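Local structure of Lpg0393 helical bundle domain-containing protein (Legionella pneumophila subsp. pneumophila str. Philadelphia 1, 4R0G) at residues K151-S155 with S156-K160; S180-S184 with A185-T189; L46-F49 with E50-N54. The protein acts as a guanine-nucleotide exchange factor for the small GTPases Rab5, Rab21 and Rab22. All blocks are in the same frame, centred on the assembly; numbering follows the deposited sequence.

Interaction 1: residues K151-S155 with S156-K160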
loop_
_atom_site.group_PDB
_atom_site.type_symbol
_atom_site.label_atom_id
_atom_site.label_comp_id
_atom_site.label_asym_id
_atom_site.label_seq_id
_atom_site.Cartn_x
_atom_site.Cartn_y
_atom_site.Cartn_z
ATOM N N LYS A 151 6.453 6.955 17.859
ATOM C CA LYS A 151 7.657 6.148 18.064
ATOM C C LYS A 151 7.608 5.284 19.331
ATOM O O LYS A 151 8.189 4.207 19.351
ATOM C CB LYS A 151 8.913 7.024 18.053
ATOM C CG LYS A 151 9.214 7.606 16.674
ATOM C CD LYS A 151 10.681 8.017 16.507
ATOM C CE LYS A 151 10.995 8.350 15.043
ATOM N NZ LYS A 151 12.405 8.790 14.836
ATOM N N GLU A 152 6.913 5.743 20.370
ATOM C CA GLU A 152 6.860 5.023 21.640
ATOM C C GLU A 152 5.684 4.095 21.819
ATOM O O GLU A 152 5.566 3.499 22.885
ATOM C CB GLU A 152 6.819 5.995 22.816
ATOM C CG GLU A 152 7.991 6.913 22.909
ATOM C CD GLU A 152 7.732 8.030 23.895
ATOM O OE1 GLU A 152 6.783 7.880 24.718
ATOM O OE2 GLU A 152 8.459 9.056 23.829
ATOM N N ALA A 153 4.794 4.007 20.830
ATOM C CA ALA A 153 3.562 3.213 20.962
ATOM C C ALA A 153 3.846 1.761 21.357
ATOM O O ALA A 153 4.762 1.144 20.825
ATOM C CB ALA A 153 2.761 3.251 19.672
ATOM N N ASP A 154 3.048 1.213 22.274
ATOM C CA ASP A 154 3.254 -0.162 22.755
ATOM C C ASP A 154 3.265 -1.115 21.565
ATOM O O ASP A 154 2.280 -1.221 20.819
ATOM C CB ASP A 154 2.120 -0.574 23.702
ATOM C CG ASP A 154 2.323 -1.958 24.306
ATOM O OD1 ASP A 154 3.486 -2.415 24.363
ATOM O OD2 ASP A 154 1.326 -2.590 24.741
ATOM N N SER A 155 4.372 -1.835 21.415
ATOM C CA SER A 155 4.524 -2.792 20.325
ATOM C C SER A 155 3.455 -3.884 20.433
ATOM O O SER A 155 2.935 -4.353 19.425
ATOM C CB SER A 155 5.919 -3.383 20.364
ATOM O OG SER A 155 6.236 -3.712 21.706
ATOM N N SER A 156 3.102 -4.255 21.657
ATOM C CA SER A 156 1.999 -5.178 21.859
ATOM C C SER A 156 0.723 -4.615 21.244
ATOM O O SER A 156 0.102 -5.276 20.418
ATOM C CB SER A 156 1.790 -5.473 23.349
ATOM O OG SER A 156 2.938 -6.082 23.922
ATOM N N ALA A 157 0.365 -3.385 21.623
ATOM C CA ALA A 157 -0.936 -2.797 21.270
ATOM C C ALA A 157 -1.089 -2.525 19.788
ATOM O O ALA A 157 -2.209 -2.579 19.251
ATOM C CB ALA A 157 -1.153 -1.524 22.018
ATOM N N VAL A 158 0.040 -2.172 19.166
ATOM C CA VAL A 158 0.123 -1.846 17.750
ATOM C C VAL A 158 -0.022 -3.111 16.954
ATOM O O VAL A 158 -0.832 -3.186 16.042
ATOM C CB VAL A 158 1.488 -1.239 17.406
ATOM C CG1 VAL A 158 1.605 -1.030 15.917
ATOM C CG2 VAL A 158 1.690 0.063 18.168
ATOM N N SER A 159 0.785 -4.109 17.309
ATOM C CA SER A 159 0.737 -5.421 16.684
ATOM C C SER A 159 -0.655 -6.051 16.745
ATOM O O SER A 159 -1.067 -6.740 15.813
ATOM C CB SER A 159 1.737 -6.351 17.342
ATOM O OG SER A 159 1.669 -7.626 16.738
ATOM N N LYS A 160 -1.385 -5.804 17.825
ATOM C CA LYS A 160 -2.741 -6.314 17.934
ATOM C C LYS A 160 -3.705 -5.562 17.034
ATOM O O LYS A 160 -4.575 -6.173 16.426
ATOM C CB LYS A 160 -3.236 -6.326 19.397
ATOM C CG LYS A 160 -2.558 -7.406 20.223
ATOM C CD LYS A 160 -2.890 -7.402 21.733
ATOM C CE LYS A 160 -1.845 -8.289 22.467
ATOM N NZ LYS A 160 -2.138 -8.714 23.870
#
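D154 keeps an extended backbone (psi 121°), and from S155 the chain winds into helical geometry, so that D154 faces A157 and V158 one turn on. The first regular rung joins V158 N to D154 O at 2.9 Å, and S159 N follows with a 3.0 Å bond to S155 O. The amides of S156 and A157 lie in the opening turn, where amides lack the i-4 helical carbonyl that serves later turns, and the D154 carboxylate offers itself instead. With CG anti to the backbone N (chi1 -176°), OD1 points to S156 N at 3.3 Å and OD2 to A157 N at 3.4 Å. Both bonds are weak, but the negative group probably also gains from the positive end of the helix dipole. A short aspartate suits this place, since its oxygens reach forward to the amides two and three residues on. A153 CB meets V158 CG2 at 3.7 Å, a small apolar contact, while V158 also packs on I66, A69 and V70 of helix 58-71. S155 lies against A185 of the second subunit. The D154 N-cap, with the A153-V158 hydrophobic staple around it, opens the long helix 155-183.

Interaction 2: residues S180-S184 with A185-T189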
loop_
_atom_site.group_PDB
_atom_site.type_symbol
_atom_site.label_atom_id
_atom_site.label_comp_id
_atom_site.label_asym_id
_atom_site.label_seq_id
_atom_site.Cartn_x
_atom_site.Cartn_y
_atom_site.Cartn_z
ATOM N N SER A 180 -11.470 -4.834 -10.875
ATOM C CA SER A 180 -10.967 -4.157 -12.077
ATOM C C SER A 180 -10.421 -5.131 -13.109
ATOM O O SER A 180 -10.547 -4.883 -14.307
ATOM C CB SER A 180 -9.933 -3.056 -11.754
ATOM O OG SER A 180 -8.943 -3.530 -10.874
ATOM N N LEU A 181 -9.806 -6.220 -12.648
ATOM C CA LEU A 181 -9.297 -7.233 -13.567
ATOM C C LEU A 181 -10.440 -7.935 -14.345
ATOM O O LEU A 181 -10.331 -8.172 -15.550
ATOM C CB LEU A 181 -8.396 -8.249 -12.845
ATOM C CG LEU A 181 -6.962 -7.873 -12.438
ATOM C CD1 LEU A 181 -6.225 -9.069 -11.852
ATOM C CD2 LEU A 181 -6.149 -7.301 -13.598
ATOM N N LEU A 182 -11.537 -8.243 -13.654
ATOM C CA LEU A 182 -12.697 -8.862 -14.278
ATOM C C LEU A 182 -13.273 -7.925 -15.342
ATOM O O LEU A 182 -13.556 -8.359 -16.458
ATOM C CB LEU A 182 -13.762 -9.172 -13.218
ATOM C CG LEU A 182 -14.607 -10.442 -13.331
ATOM C CD1 LEU A 182 -15.922 -10.250 -12.603
ATOM C CD2 LEU A 182 -14.851 -10.822 -14.774
ATOM N N GLU A 183 -13.436 -6.645 -14.985
ATOM C CA GLU A 183 -13.908 -5.603 -15.901
ATOM C C GLU A 183 -13.012 -5.481 -17.134
ATOM O O GLU A 183 -13.504 -5.315 -18.239
ATOM C CB GLU A 183 -14.042 -4.265 -15.167
ATOM C CG GLU A 183 -15.190 -4.273 -14.129
ATOM C CD GLU A 183 -15.406 -2.942 -13.385
ATOM O OE1 GLU A 183 -14.410 -2.307 -12.934
ATOM O OE2 GLU A 183 -16.586 -2.542 -13.226
ATOM N N SER A 184 -11.704 -5.621 -16.921
ATOM C CA SER A 184 -10.656 -5.433 -17.921
ATOM C C SER A 184 -10.317 -6.717 -18.631
ATOM O O SER A 184 -9.264 -6.828 -19.264
ATOM C CB SER A 184 -9.367 -4.929 -17.264
ATOM O OG SER A 184 -9.580 -3.724 -16.557
ATOM N N ALA A 185 -11.116 -7.741 -18.407
ATOM C CA ALA A 185 -10.826 -9.038 -19.013
ATOM C C ALA A 185 -11.478 -9.159 -20.382
ATOM O O ALA A 185 -12.574 -8.636 -20.610
ATOM C CB ALA A 185 -11.268 -10.170 -18.106
ATOM N N HIS A 186 -10.808 -9.834 -21.306
ATOM C CA HIS A 186 -11.394 -9.996 -22.624
ATOM C C HIS A 186 -12.146 -11.319 -22.637
ATOM O O HIS A 186 -11.540 -12.398 -22.640
ATOM C CB HIS A 186 -10.312 -9.959 -23.709
ATOM C CG HIS A 186 -10.849 -9.778 -25.097
ATOM N ND1 HIS A 186 -10.159 -10.179 -26.217
ATOM C CD2 HIS A 186 -12.013 -9.238 -25.539
ATOM C CE1 HIS A 186 -10.872 -9.892 -27.296
ATOM N NE2 HIS A 186 -11.997 -9.326 -26.912
ATOM N N LEU A 187 -13.472 -11.230 -22.658
ATOM C CA LEU A 187 -14.310 -12.416 -22.532
ATOM C C LEU A 187 -15.473 -12.358 -23.511
ATOM O O LEU A 187 -16.574 -11.940 -23.152
ATOM C CB LEU A 187 -14.817 -12.587 -21.091
ATOM C CG LEU A 187 -13.822 -12.825 -19.940
ATOM C CD1 LEU A 187 -14.541 -13.035 -18.611
ATOM C CD2 LEU A 187 -12.892 -13.996 -20.220
ATOM N N PRO A 188 -15.205 -12.746 -24.766
ATOM C CA PRO A 188 -16.158 -12.831 -25.884
ATOM C C PRO A 188 -17.272 -13.890 -25.724
ATOM O O PRO A 188 -18.449 -13.543 -25.862
ATOM C CB PRO A 188 -15.254 -13.210 -27.057
ATOM C CG PRO A 188 -14.137 -14.005 -26.421
ATOM C CD PRO A 188 -13.891 -13.329 -25.107
ATOM N N THR A 189 -16.900 -15.133 -25.391
ATOM C CA THR A 189 -17.850 -16.238 -25.191
ATOM C C THR A 189 -18.617 -16.073 -23.881
ATOM O O THR A 189 -19.752 -16.546 -23.733
ATOM C CB THR A 189 -17.117 -17.617 -25.109
ATOM O OG1 THR A 189 -16.409 -17.876 -26.324
ATOM C CG2 THR A 189 -18.097 -18.770 -24.851
#
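L182 and L187 meet through their outermost methyls, CD2 of L182 standing 4.4 Å from CD1 of L187, a loose apolar touch between the last turn of the helix and the chain that leaves it. The two side chains start out differently: the CB of L187 is directed at the helix, whereas that of L182 leaves its own backbone away from the following segment and only its methyl end returns. Leucine suits both places, because each also rests on helix 193-208, L182 on I197 and L187 on K193 and R196. Beside this pair lies A185, whose small CB is 3.4 Å from both L182 O and L181 O, with A185 also packing on F236 of helix 235-244.

This is the C-terminal end of helix 155-183, within the helical bundle domain. S184 is the first residue to depart from helical torsions, and the next amide, A185 N, turns back to L182 O at 3.2 Å, an i to i-3 bond, as in a 3-10 turn, in which the donor stands above the carbonyl plane, 71° out of it. The carbonyls of E183 and A185 are both taken by K193 NZ, a positive group that probably also favours the negative helix end.

On the solvent side, the S184 hydroxyl, anti to its own carbonyl carbon (chi1 -57°), folds back onto S180 O, donating a 2.7 Å bond from OG. S184 N reaches the same oxygen at 3.0 Å from the opposite face of the carbonyl plane, so one acceptor is gripped twice by a single residue. L181 and A185 also pack against V158 and S155 of the second subunit.

Interaction 3: residues L46-F49 with E50-N54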
loop_
_atom_site.group_PDB
_atom_site.type_symbol
_atom_site.label_atom_id
_atom_site.label_comp_id
_atom_site.label_asym_id
_atom_site.label_seq_id
_atom_site.Cartn_x
_atom_site.Cartn_y
_atom_site.Cartn_z
ATOM N N LEU A 46 -15.129 21.039 11.379
ATOM C CA LEU A 46 -16.145 20.243 12.071
ATOM C C LEU A 46 -15.546 19.193 13.048
ATOM O O LEU A 46 -15.927 19.131 14.242
ATOM C CB LEU A 46 -17.123 19.621 11.068
ATOM C CG LEU A 46 -17.774 20.573 10.045
ATOM C CD1 LEU A 46 -18.415 19.801 8.916
ATOM C CD2 LEU A 46 -18.828 21.451 10.682
ATOM N N LEU A 47 -14.598 18.394 12.549
ATOM C CA LEU A 47 -13.839 17.471 13.402
ATOM C C LEU A 47 -13.260 18.139 14.652
ATOM O O LEU A 47 -13.309 17.556 15.717
ATOM C CB LEU A 47 -12.696 16.843 12.640
ATOM C CG LEU A 47 -12.871 15.433 12.129
ATOM C CD1 LEU A 47 -13.789 15.438 10.953
ATOM C CD2 LEU A 47 -11.509 14.918 11.698
ATOM N N ILE A 48 -12.704 19.344 14.542
ATOM C CA ILE A 48 -12.142 19.987 15.736
ATOM C C ILE A 48 -13.249 20.343 16.729
ATOM O O ILE A 48 -13.167 20.047 17.926
ATOM C CB ILE A 48 -11.351 21.266 15.426
ATOM C CG1 ILE A 48 -10.033 20.916 14.737
ATOM C CG2 ILE A 48 -11.060 22.017 16.734
ATOM C CD1 ILE A 48 -9.529 22.019 13.888
ATOM N N PHE A 49 -14.284 20.993 16.224
ATOM C CA PHE A 49 -15.426 21.334 17.037
ATOM C C PHE A 49 -15.933 20.090 17.713
ATOM O O PHE A 49 -16.022 20.010 18.933
ATOM C CB PHE A 49 -16.536 21.869 16.149
ATOM C CG PHE A 49 -17.781 22.169 16.884
ATOM C CD1 PHE A 49 -17.828 23.227 17.781
ATOM C CD2 PHE A 49 -18.908 21.391 16.699
ATOM C CE1 PHE A 49 -18.980 23.518 18.475
ATOM C CE2 PHE A 49 -20.075 21.669 17.398
ATOM C CZ PHE A 49 -20.109 22.742 18.283
ATOM N N GLU A 50 -16.232 19.093 16.902
ATOM C CA GLU A 50 -16.870 17.897 17.410
ATOM C C GLU A 50 -16.039 17.143 18.475
ATOM O O GLU A 50 -16.535 16.683 19.496
ATOM C CB GLU A 50 -17.236 17.011 16.234
ATOM C CG GLU A 50 -18.433 16.192 16.510
ATOM C CD GLU A 50 -19.722 16.978 16.523
ATOM O OE1 GLU A 50 -19.969 17.735 15.565
ATOM O OE2 GLU A 50 -20.501 16.830 17.488
ATOM N N TRP A 51 -14.755 17.054 18.252
ATOM C CA TRP A 51 -13.923 16.296 19.145
ATOM C C TRP A 51 -13.768 17.052 20.465
ATOM O O TRP A 51 -13.571 16.449 21.516
ATOM C CB TRP A 51 -12.581 16.097 18.449
ATOM C CG TRP A 51 -11.794 14.961 18.928
ATOM C CD1 TRP A 51 -11.987 14.244 20.075
ATOM C CD2 TRP A 51 -10.641 14.398 18.283
ATOM N NE1 TRP A 51 -11.028 13.263 20.178
ATOM C CE2 TRP A 51 -10.193 13.331 19.094
ATOM C CE3 TRP A 51 -9.940 14.700 17.102
ATOM C CZ2 TRP A 51 -9.069 12.554 18.755
ATOM C CZ3 TRP A 51 -8.819 13.931 16.771
ATOM C CH2 TRP A 51 -8.401 12.871 17.591
ATOM N N LEU A 52 -13.837 18.378 20.402
ATOM C CA LEU A 52 -13.674 19.198 21.594
ATOM C C LEU A 52 -14.924 19.167 22.480
ATOM O O LEU A 52 -14.839 19.289 23.708
ATOM C CB LEU A 52 -13.288 20.638 21.212
ATOM C CG LEU A 52 -11.841 20.849 20.736
ATOM C CD1 LEU A 52 -11.539 22.298 20.419
ATOM C CD2 LEU A 52 -10.839 20.327 21.762
ATOM N N ASN A 53 -16.081 19.001 21.854
ATOM C CA ASN A 53 -17.318 18.818 22.596
ATOM C C ASN A 53 -17.567 17.388 23.084
ATOM O O ASN A 53 -18.417 17.124 23.932
ATOM C CB ASN A 53 -18.490 19.313 21.764
ATOM C CG ASN A 53 -18.400 20.785 21.516
ATOM O OD1 ASN A 53 -18.199 21.554 22.442
ATOM N ND2 ASN A 53 -18.490 21.186 20.266
ATOM N N ASN A 54 -16.849 16.457 22.506
ATOM C CA ASN A 54 -16.988 15.072 22.874
ATOM C C ASN A 54 -15.913 14.552 23.787
ATOM O O ASN A 54 -15.633 13.364 23.846
ATOM C CB ASN A 54 -17.454 14.190 21.718
ATOM C CG ASN A 54 -18.898 14.516 21.308
ATOM O OD1 ASN A 54 -19.845 13.790 21.662
ATOM N ND2 ASN A 54 -19.072 15.642 20.590
#
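F49 and N53 lie one helical turn apart, and the amide nitrogen ND2 of N53 is placed over one face of the phenyl ring. The ring and amide planes stand 75° apart, so the amide is turned nearly upright on the ring; this is consistent with an N-H directed at the pi cloud. Its other end is engaged as well, N53 OD1 taking a weak bond from T110 N. With CG of F49 opposite the backbone N (chi1 176°), the ring swings out of the helix into V119, L122 and M123 of helix 116-126, where a large flat apolar group is apt.

E50, next in the chain, has its amide bonded to L46 O at 2.7 Å. Its side chain bends at chi2 (72°) and brings OE1 4.0 Å from F49 CD2. E50 CB sits by L46 O, while the carboxylate oxygen OE1 is held by a hydrogen bond with Y31 OH.

I48 completes the trio, its CG2 3.7 Å from CD1 of L52. The two side chains run side by side in the same direction, and I48 also packs on P95 and C96 of helix 80-101. Backbone rungs tie the turns together, with W51 N to L47 O at 3.0 Å and N53 N to F49 O at 3.1 Å. E50 OE1 and, weakly, N53 OD1 thus have specific partners beside the apolar contacts, which would help to set the rotation of helix 40-53 among its neighbours.

Interactions 1 and 2 mark the two ends of the same helix, 155-183: the first starts it with an acidic cap and the second ends it with carbonyls answered by a lysine. Their centres are 43 Å apart and they do not touch, yet both are partly buried and both lie at the boundary with the second subunit, residues of one packing on those of the other across the dimer. Interaction 3 is different in kind. It is a buried contact within helix 40-53 of the VPS9-like region, untouched by the other chain, and it relies on aromatic and aliphatic side chains, with polar groups serving neighbouring helices and loops.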